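Local atomic coordinates of amidohydrolase family protein (PDB entry 4I6K), a protein that probably hydrolyses 2-pyrone-4,6-dicarboxylic acid, as an enzyme of the amidohydrolase family with a barrel of parallel strands. Residues G182-V187 / Y215-T220; E154-P159 / I178-R183; L62-F67 / T259-I264. All coordinates share one frame; numbering follows the deposited sequence.

Contact 1: G182-V187 / Y215-T220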
loop_
_atom_site.group_PDB
_atom_site.type_symbol
_atom_site.label_atom_id
_atom_site.label_comp_id
_atom_site.label_asym_id
_atom_site.label_seq_id
_atom_site.Cartn_x
_atom_site.Cartn_y
_atom_site.Cartn_z
ATOM N N GLY A 182 0.718 9.100 -1.466
ATOM C CA GLY A 182 1.136 9.807 -0.256
ATOM C C GLY A 182 -0.010 10.590 0.355
ATOM O O GLY A 182 0.202 11.506 1.156
ATOM N N ARG A 183 -1.230 10.236 -0.041
ATOM C CA ARG A 183 -2.460 10.789 0.560
ATOM C C ARG A 183 -2.483 12.308 0.612
ATOM O O ARG A 183 -2.744 12.907 1.659
ATOM C CB ARG A 183 -2.717 10.204 1.953
ATOM C CG ARG A 183 -3.227 8.741 1.937
ATOM C CD ARG A 183 -4.511 8.597 1.124
ATOM N NE ARG A 183 -5.602 9.385 1.706
ATOM C CZ ARG A 183 -6.446 8.933 2.630
ATOM N NH1 ARG A 183 -6.336 7.698 3.084
ATOM N NH2 ARG A 183 -7.402 9.715 3.107
ATOM N N VAL A 184 -2.211 12.922 -0.536
ATOM C CA VAL A 184 -2.219 14.373 -0.656
ATOM C C VAL A 184 -3.430 14.920 0.092
ATOM O O VAL A 184 -4.520 14.356 -0.007
ATOM C CB VAL A 184 -2.275 14.796 -2.144
ATOM C CG1 VAL A 184 -2.185 16.302 -2.291
ATOM C CG2 VAL A 184 -1.172 14.102 -2.942
ATOM N N ASP A 185 -3.246 15.986 0.867
ATOM C CA ASP A 185 -4.394 16.555 1.571
ATOM C C ASP A 185 -5.495 16.963 0.610
ATOM O O ASP A 185 -5.248 17.648 -0.391
ATOM C CB ASP A 185 -4.041 17.763 2.436
ATOM C CG ASP A 185 -5.213 18.193 3.307
ATOM O OD1 ASP A 185 -5.699 17.345 4.087
ATOM O OD2 ASP A 185 -5.662 19.351 3.208
ATOM N N PRO A 186 -6.729 16.560 0.922
ATOM C CA PRO A 186 -7.838 16.957 0.057
ATOM C C PRO A 186 -7.934 18.482 -0.084
ATOM O O PRO A 186 -8.247 18.979 -1.164
ATOM C CB PRO A 186 -9.067 16.385 0.780
ATOM C CG PRO A 186 -8.515 15.247 1.615
ATOM C CD PRO A 186 -7.166 15.734 2.059
ATOM N N VAL A 187 -7.636 19.207 0.996
ATOM C CA VAL A 187 -7.775 20.662 1.018
ATOM C C VAL A 187 -6.500 21.396 0.617
ATOM O O VAL A 187 -6.506 22.209 -0.311
ATOM C CB VAL A 187 -8.218 21.159 2.410
ATOM C CG1 VAL A 187 -7.938 22.632 2.554
ATOM C CG2 VAL A 187 -9.689 20.884 2.616
ATOM N N TYR A 215 -8.974 8.140 -5.722
ATOM C CA TYR A 215 -10.258 8.605 -5.188
ATOM C C TYR A 215 -10.244 8.905 -3.686
ATOM O O TYR A 215 -11.268 9.329 -3.142
ATOM C CB TYR A 215 -11.383 7.614 -5.508
ATOM C CG TYR A 215 -11.066 6.211 -5.062
ATOM C CD1 TYR A 215 -10.555 5.279 -5.965
ATOM C CD2 TYR A 215 -11.247 5.821 -3.730
ATOM C CE1 TYR A 215 -10.248 3.995 -5.567
ATOM C CE2 TYR A 215 -10.951 4.530 -3.322
ATOM C CZ TYR A 215 -10.447 3.624 -4.249
ATOM O OH TYR A 215 -10.135 2.343 -3.866
ATOM N N ARG A 216 -9.113 8.682 -3.011
ATOM C CA ARG A 216 -8.997 9.097 -1.598
ATOM C C ARG A 216 -8.382 10.492 -1.484
ATOM O O ARG A 216 -8.144 11.020 -0.388
ATOM C CB ARG A 216 -8.192 8.083 -0.782
ATOM C CG ARG A 216 -8.707 6.663 -0.916
ATOM C CD ARG A 216 -8.163 5.753 0.169
ATOM N NE ARG A 216 -8.677 4.390 0.031
ATOM C CZ ARG A 216 -9.840 3.974 0.522
ATOM N NH1 ARG A 216 -10.228 2.715 0.349
ATOM N NH2 ARG A 216 -10.621 4.820 1.181
ATOM N N LEU A 217 -8.122 11.085 -2.637
ATOM C CA LEU A 217 -7.472 12.385 -2.694
ATOM C C LEU A 217 -8.507 13.533 -2.707
ATOM O O LEU A 217 -8.148 14.702 -2.619
ATOM C CB LEU A 217 -6.544 12.449 -3.920
ATOM C CG LEU A 217 -5.465 11.364 -4.062
ATOM C CD1 LEU A 217 -4.748 11.477 -5.409
ATOM C CD2 LEU A 217 -4.451 11.401 -2.904
ATOM N N GLY A 218 -9.788 13.182 -2.799
ATOM C CA GLY A 218 -10.878 14.163 -2.870
ATOM C C GLY A 218 -11.965 13.633 -3.785
ATOM O O GLY A 218 -11.884 12.486 -4.231
ATOM N N ALA A 219 -12.978 14.451 -4.081
ATOM C CA ALA A 219 -14.054 14.037 -5.003
ATOM C C ALA A 219 -13.670 14.192 -6.492
ATOM O O ALA A 219 -12.578 14.677 -6.814
ATOM C CB ALA A 219 -15.345 14.778 -4.682
ATOM N N THR A 220 -14.544 13.761 -7.400
ATOM C CA THR A 220 -14.245 13.898 -8.830
ATOM C C THR A 220 -14.757 15.212 -9.406
ATOM O O THR A 220 -15.638 15.846 -8.821
ATOM C CB THR A 220 -14.807 12.733 -9.708
ATOM O OG1 THR A 220 -16.199 12.535 -9.428
ATOM C CG2 THR A 220 -14.033 11.435 -9.489
HETATM O O HOH W 1 -5.754 12.011 0.847
#
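Two successive bends in the Arg-183 chain, chi2 -57° and chi3 -62°, fold its guanidinium back so that one face lies against CB of Arg-216, with NE of Arg-183 3.8 Å from that carbon. Arg-216, by contrast, is extended from CG to NE and carries its own guanidinium away from the contact. The two planar groups are inclined by 36°, and Arg-183 NH1 stays 5.1 Å from Arg-216 NE, so the like charges pass each other without their charged atoms touching. The contact illustrates how two loops can be joined with no direct hydrogen bond between them. A single water supplies the polar link: it accepts from Arg-183 NE at 2.8 Å, in the plane of that guanidinium, and donates to Val-184 O and to Arg-216 O, the latter at 2.9 Å. Beside this polar bridge, the CD2 methyl of Leu-217 comes within 3.6 Å of Val-184 N and also packs on Val-184 CB. Farther out, Pro-186 CA approaches Leu-217 O at 3.5 Å in a CA-H...O contact. The far end of Arg-216 points into the citrate-binding pocket, probably the active site: NH1 forms a salt bridge with Asp-248 and a weak hydrogen bond with a bound citrate, probably acquired from the crystallisation liquor. These loops follow adjacent strands of the parallel barrel, 176-178 and 207-210; Leu-217 and Val-184 both rest on Ile-226 of helix 222-237.

Contact 2: E154-P159 / I178-R183; sequences ELHAPP and IDHFGR
Glu-154 and Asp-179 meet through their carboxylates, OE2 of Glu-154 only 2.5 Å from OD2 of Asp-179, with the two planes nearly perpendicular at 83°. Flanking cations complete the setting, Lys-210 forming a salt bridge with Glu-154 and Arg-123 with Asp-179. This is the tight part of a buried contact. Here the backbone takes part as well, since Asp-179 N donates to Leu-155 O at 2.8 Å with an N-H...O angle of 164°, extending the parallel pairing of Leu-155 with Ile-178. The ring of His-156, its CG anti to the backbone N (chi1 -174°), is directed across Asp-179 CB toward His-180, and NE2 of His-156 lies 3.5 Å from His-180 CD2. At the edge of the Arg-183 guanidinium, NH1 is 2.8 Å from His-156 NE2, while Asn-125 takes the other ring nitrogen. Looser packing follows as the segments diverge: a water accepts from Ala-157 N and donates to Asp-179 O at 3.0 Å, spanning the widening separation. The segments come close again where Pro-159 CD meets Arg-183 O at 3.2 Å. His-180, its ND1 hydrogen-bonded to Ser-212, offers NE2 to the citrate in a hydrogen bond, placing this barrel end at the probable active site. Strand 152-156 runs between 119-125 and 176-178, while Leu-155 turns outward onto helix 159-169.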
loop_
_atom_site.group_PDB
_atom_site.type_symbol
_atom_site.label_atom_id
_atom_site.label_comp_id
_atom_site.label_asym_id
_atom_site.label_seq_id
_atom_site.Cartn_x
_atom_site.Cartn_y
_atom_site.Cartn_z
ATOM N N GLU A 154 5.544 -0.551 4.639
ATOM C CA GLU A 154 4.500 0.173 3.908
ATOM C C GLU A 154 3.836 1.217 4.804
ATOM O O GLU A 154 3.494 0.932 5.957
ATOM C CB GLU A 154 3.450 -0.816 3.377
ATOM C CG GLU A 154 2.362 -0.206 2.486
ATOM C CD GLU A 154 1.307 -1.234 2.046
ATOM O OE1 GLU A 154 1.320 -2.383 2.548
ATOM O OE2 GLU A 154 0.465 -0.891 1.190
ATOM N N LEU A 155 3.658 2.428 4.280
ATOM C CA LEU A 155 3.014 3.498 5.047
ATOM C C LEU A 155 1.700 3.935 4.422
ATOM O O LEU A 155 1.606 4.159 3.213
ATOM C CB LEU A 155 3.924 4.729 5.172
ATOM C CG LEU A 155 5.387 4.468 5.541
ATOM C CD1 LEU A 155 6.179 5.777 5.657
ATOM C CD2 LEU A 155 5.467 3.650 6.817
ATOM N N HIS A 156 0.682 4.051 5.259
ATOM C CA HIS A 156 -0.508 4.758 4.872
ATOM C C HIS A 156 -0.702 5.837 5.917
ATOM O O HIS A 156 -0.951 5.538 7.079
ATOM C CB HIS A 156 -1.707 3.829 4.819
ATOM C CG HIS A 156 -2.935 4.486 4.280
ATOM N ND1 HIS A 156 -4.156 4.437 4.924
ATOM C CD2 HIS A 156 -3.123 5.242 3.172
ATOM C CE1 HIS A 156 -5.045 5.116 4.222
ATOM N NE2 HIS A 156 -4.445 5.613 3.153
ATOM N N ALA A 157 -0.556 7.092 5.500
ATOM C CA ALA A 157 -0.495 8.185 6.445
ATOM C C ALA A 157 -0.575 9.534 5.749
ATOM O O ALA A 157 -0.225 9.659 4.576
ATOM C CB ALA A 157 0.783 8.093 7.264
ATOM N N PRO A 158 -1.038 10.557 6.483
ATOM C CA PRO A 158 -1.120 11.914 5.969
ATOM C C PRO A 158 0.267 12.541 5.863
ATOM O O PRO A 158 1.163 12.213 6.656
ATOM C CB PRO A 158 -1.935 12.638 7.042
ATOM C CG PRO A 158 -1.621 11.872 8.315
ATOM C CD PRO A 158 -1.557 10.447 7.860
ATOM N N PRO A 159 0.438 13.458 4.895
ATOM C CA PRO A 159 1.727 14.088 4.669
ATOM C C PRO A 159 2.371 14.649 5.946
ATOM O O PRO A 159 3.590 14.567 6.104
ATOM C CB PRO A 159 1.399 15.171 3.649
ATOM C CG PRO A 159 0.344 14.493 2.786
ATOM C CD PRO A 159 -0.528 13.773 3.820
ATOM N N ILE A 178 4.984 3.887 -0.037
ATOM C CA ILE A 178 3.991 4.859 0.406
ATOM C C ILE A 178 2.661 4.678 -0.314
ATOM O O ILE A 178 2.611 4.731 -1.534
ATOM C CB ILE A 178 4.491 6.323 0.282
ATOM C CG1 ILE A 178 5.775 6.536 1.104
ATOM C CG2 ILE A 178 3.405 7.305 0.729
ATOM C CD1 ILE A 178 7.030 6.562 0.254
ATOM N N ASP A 179 1.599 4.457 0.468
ATOM C CA ASP A 179 0.252 4.192 -0.036
ATOM C C ASP A 179 -0.422 5.404 -0.682
ATOM O O ASP A 179 -0.313 6.520 -0.181
ATOM C CB ASP A 179 -0.643 3.706 1.108
ATOM C CG ASP A 179 -0.336 2.288 1.535
ATOM O OD1 ASP A 179 -0.746 1.917 2.655
ATOM O OD2 ASP A 179 0.302 1.542 0.758
ATOM N N HIS A 180 -1.114 5.158 -1.797
ATOM C CA HIS A 180 -2.035 6.124 -2.423
ATOM C C HIS A 180 -1.467 7.539 -2.621
ATOM O O HIS A 180 -1.926 8.504 -1.995
ATOM C CB HIS A 180 -3.346 6.190 -1.633
ATOM C CG HIS A 180 -3.884 4.849 -1.236
ATOM N ND1 HIS A 180 -3.814 3.745 -2.061
ATOM C CD2 HIS A 180 -4.515 4.438 -0.108
ATOM C CE1 HIS A 180 -4.362 2.708 -1.449
ATOM N NE2 HIS A 180 -4.795 3.101 -0.264
ATOM N N PHE A 181 -0.477 7.647 -3.508
ATOM C CA PHE A 181 0.175 8.918 -3.841
ATOM C C PHE A 181 0.686 9.715 -2.649
ATOM O O PHE A 181 1.054 10.877 -2.812
ATOM C CB PHE A 181 -0.755 9.811 -4.662
ATOM C CG PHE A 181 -1.249 9.172 -5.927
ATOM C CD1 PHE A 181 -0.636 9.446 -7.144
ATOM C CD2 PHE A 181 -2.320 8.294 -5.901
ATOM C CE1 PHE A 181 -1.094 8.868 -8.311
ATOM C CE2 PHE A 181 -2.778 7.711 -7.068
ATOM C CZ PHE A 181 -2.171 7.999 -8.271
ATOM N N GLY A 182 0.718 9.100 -1.466
ATOM C CA GLY A 182 1.136 9.807 -0.256
ATOM C C GLY A 182 -0.010 10.590 0.355
ATOM O O GLY A 182 0.202 11.506 1.156
ATOM N N ARG A 183 -1.230 10.236 -0.041
ATOM C CA ARG A 183 -2.460 10.789 0.560
ATOM C C ARG A 183 -2.483 12.308 0.612
ATOM O O ARG A 183 -2.744 12.907 1.659
ATOM C CB ARG A 183 -2.717 10.204 1.953
ATOM C CG ARG A 183 -3.227 8.741 1.937
ATOM C CD ARG A 183 -4.511 8.597 1.124
ATOM N NE ARG A 183 -5.602 9.385 1.706
ATOM C CZ ARG A 183 -6.446 8.933 2.630
ATOM N NH1 ARG A 183 -6.336 7.698 3.084
ATOM N NH2 ARG A 183 -7.402 9.715 3.107
HETATM O O HOH W 2 0.264 7.502 2.631
#

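Contact 3: L62-F67 / T259-I264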
loop_
_atom_site.group_PDB
_atom_site.type_symbol
_atom_site.label_atom_id
_atom_site.label_comp_id
_atom_site.label_asym_id
_atom_site.label_seq_id
_atom_site.Cartn_x
_atom_site.Cartn_y
_atom_site.Cartn_z
ATOM N N LEU A 62 -8.723 -10.110 -11.116
ATOM C CA LEU A 62 -7.392 -10.248 -11.700
ATOM C C LEU A 62 -7.483 -10.994 -13.024
ATOM O O LEU A 62 -6.920 -10.564 -14.032
ATOM C CB LEU A 62 -6.447 -10.991 -10.748
ATOM C CG LEU A 62 -6.147 -10.351 -9.388
ATOM C CD1 LEU A 62 -5.009 -11.099 -8.690
ATOM C CD2 LEU A 62 -5.798 -8.886 -9.555
ATOM N N ASP A 63 -8.189 -12.121 -13.005
ATOM C CA ASP A 63 -8.416 -12.928 -14.205
ATOM C C ASP A 63 -9.069 -12.121 -15.322
ATOM O O ASP A 63 -8.566 -12.091 -16.446
ATOM C CB ASP A 63 -9.271 -14.141 -13.860
ATOM C CG ASP A 63 -8.560 -15.089 -12.930
ATOM O OD1 ASP A 63 -9.223 -15.953 -12.317
ATOM O OD2 ASP A 63 -7.321 -14.967 -12.815
ATOM N N GLU A 64 -10.169 -11.445 -14.997
ATOM C CA GLU A 64 -10.906 -10.645 -15.971
ATOM C C GLU A 64 -10.074 -9.541 -16.625
ATOM O O GLU A 64 -10.480 -8.988 -17.649
ATOM C CB GLU A 64 -12.153 -10.026 -15.331
ATOM C CG GLU A 64 -13.090 -11.040 -14.694
ATOM C CD GLU A 64 -14.423 -10.441 -14.272
ATOM O OE1 GLU A 64 -15.431 -11.181 -14.299
ATOM O OE2 GLU A 64 -14.465 -9.242 -13.914
ATOM N N HIS A 65 -8.919 -9.217 -16.048
ATOM C CA HIS A 65 -8.072 -8.145 -16.592
ATOM C C HIS A 65 -6.635 -8.572 -16.860
ATOM O O HIS A 65 -5.737 -7.735 -17.010
ATOM C CB HIS A 65 -8.082 -6.925 -15.675
ATOM C CG HIS A 65 -9.428 -6.288 -15.538
ATOM N ND1 HIS A 65 -9.832 -5.226 -16.319
ATOM C CD2 HIS A 65 -10.465 -6.562 -14.712
ATOM C CE1 HIS A 65 -11.055 -4.868 -15.974
ATOM N NE2 HIS A 65 -11.464 -5.664 -15.005
ATOM N N ASN A 66 -6.416 -9.877 -16.908
ATOM C CA ASN A 66 -5.101 -10.394 -17.250
ATOM C C ASN A 66 -4.005 -10.094 -16.219
ATOM O O ASN A 66 -2.820 -10.051 -16.551
ATOM C CB ASN A 66 -4.710 -9.888 -18.638
ATOM C CG ASN A 66 -5.686 -10.343 -19.699
ATOM O OD1 ASN A 66 -6.095 -11.501 -19.707
ATOM N ND2 ASN A 66 -6.083 -9.433 -20.584
ATOM N N PHE A 67 -4.398 -9.896 -14.968
ATOM C CA PHE A 67 -3.409 -9.713 -13.924
ATOM C C PHE A 67 -2.852 -11.048 -13.476
ATOM O O PHE A 67 -3.588 -12.002 -13.253
ATOM C CB PHE A 67 -3.992 -8.947 -12.745
ATOM C CG PHE A 67 -3.944 -7.466 -12.921
ATOM C CD1 PHE A 67 -4.743 -6.843 -13.870
ATOM C CD2 PHE A 67 -3.086 -6.693 -12.152
ATOM C CE1 PHE A 67 -4.703 -5.466 -14.041
ATOM C CE2 PHE A 67 -3.039 -5.307 -12.309
ATOM C CZ PHE A 67 -3.851 -4.694 -13.262
ATOM N N THR A 259 -15.669 0.920 -8.970
ATOM C CA THR A 259 -15.519 -0.483 -9.320
ATOM C C THR A 259 -14.064 -0.773 -9.668
ATOM O O THR A 259 -13.253 0.145 -9.888
ATOM C CB THR A 259 -16.352 -0.851 -10.568
ATOM O OG1 THR A 259 -15.881 -0.091 -11.691
ATOM C CG2 THR A 259 -17.831 -0.563 -10.344
ATOM N N TYR A 260 -13.740 -2.058 -9.745
ATOM C CA TYR A 260 -12.440 -2.455 -10.236
ATOM C C TYR A 260 -12.184 -1.793 -11.583
ATOM O O TYR A 260 -11.113 -1.222 -11.812
ATOM C CB TYR A 260 -12.343 -3.964 -10.359
ATOM C CG TYR A 260 -10.926 -4.439 -10.246
ATOM C CD1 TYR A 260 -10.363 -4.680 -9.006
ATOM C CD2 TYR A 260 -10.142 -4.625 -11.383
ATOM C CE1 TYR A 260 -9.056 -5.105 -8.891
ATOM C CE2 TYR A 260 -8.832 -5.041 -11.286
ATOM C CZ TYR A 260 -8.291 -5.282 -10.037
ATOM O OH TYR A 260 -6.984 -5.701 -9.930
ATOM N N GLU A 261 -13.170 -1.851 -12.475
ATOM C CA GLU A 261 -13.014 -1.265 -13.812
ATOM C C GLU A 261 -12.719 0.233 -13.743
ATOM O O GLU A 261 -11.916 0.761 -14.520
ATOM C CB GLU A 261 -14.253 -1.525 -14.668
ATOM C CG GLU A 261 -14.443 -2.992 -15.018
ATOM C CD GLU A 261 -14.509 -3.856 -13.784
ATOM O OE1 GLU A 261 -15.103 -3.399 -12.782
ATOM O OE2 GLU A 261 -13.954 -4.982 -13.803
ATOM N N ASP A 262 -13.371 0.914 -12.807
ATOM C CA ASP A 262 -13.124 2.337 -12.582
ATOM C C ASP A 262 -11.686 2.592 -12.129
ATOM O O ASP A 262 -11.060 3.580 -12.525
ATOM C CB ASP A 262 -14.095 2.883 -11.534
ATOM C CG ASP A 262 -15.528 2.870 -12.016
ATOM O OD1 ASP A 262 -15.736 2.926 -13.252
ATOM O OD2 ASP A 262 -16.437 2.806 -11.165
ATOM N N ALA A 263 -11.180 1.706 -11.276
ATOM C CA ALA A 263 -9.798 1.791 -10.835
ATOM C C ALA A 263 -8.854 1.640 -12.027
ATOM O O ALA A 263 -7.991 2.490 -12.244
ATOM C CB ALA A 263 -9.506 0.741 -9.759
ATOM N N ILE A 264 -9.035 0.568 -12.802
ATOM C CA ILE A 264 -8.253 0.338 -14.025
ATOM C C ILE A 264 -8.282 1.551 -14.951
ATOM O O ILE A 264 -7.254 1.950 -15.499
ATOM C CB ILE A 264 -8.800 -0.848 -14.842
ATOM C CG1 ILE A 264 -8.919 -2.106 -13.980
ATOM C CG2 ILE A 264 -7.913 -1.113 -16.051
ATOM C CD1 ILE A 264 -7.602 -2.593 -13.459
#
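His-65 and Glu-261 form the polar centre of this contact, NE2 of the imidazole donating to OE2 of Glu-261 at 2.8 Å with an N-H...O angle of 162°. The oxygen lies near the ring plane, but is met on its anti side and 31° out of the carboxylate plane. A bend at chi2 (56°) curls the Glu-261 chain back along the imidazole edge. Over one face of the same ring sits Ile-264 CG1, a CH-pi contact 4.2 Å from the centroid, whereas Tyr-260 approaches obliquely, its CD2 3.9 Å from His-65 CD2. Thus one histidine is gripped by three residues near the start of one helix, an example of a polar bond set within apolar packing. Around this first shell, Phe-67 CE1 touches Ile-264 CD1 at 4.1 Å, and Leu-62 CD2 reaches the phenol oxygen of Tyr-260 at 3.4 Å. That oxygen is held by a hydrogen bond to Asp-29. Farther out, helix ends frame the contact. A Schellman motif, with Asn-66 as its C-prime residue, ends the first helix: Phe-67 N bonds to Leu-62 O at 2.8 Å, and on either side of Asn-66, His-65 and Phe-67 both point toward the second segment. Thr-259 and Asp-262 form a capping box that starts the other helix. The contact therefore joins the C-terminal end of helix 55-64 to the start of helix 260-270, with Leu-62 and Phe-67 also packing on Asp-29 of strand 28-32.

Depth separates the three contacts. Contact 2 is core, its centre about 8 Å from the chain centre, whereas those of contacts 1 and 3 lie about 16 and 17 Å out and are partly buried. Contacts 1 and 2 share Gly-182 and Arg-183 and touch directly, Leu-217 CD1 packing 4.0 Å from Phe-181 CD2, so the ends of strands 152-156, 176-178 and 207-210 are linked in series, with His-180 and Arg-216 both reaching the citrate. Contact 3, with its centre about 22 Å from either, joins two helices instead. Chemistry follows place: paired acids flanked by cations in the interior, a water bridge between loops, and a histidine-carboxylate bond with apolar packing at the periphery.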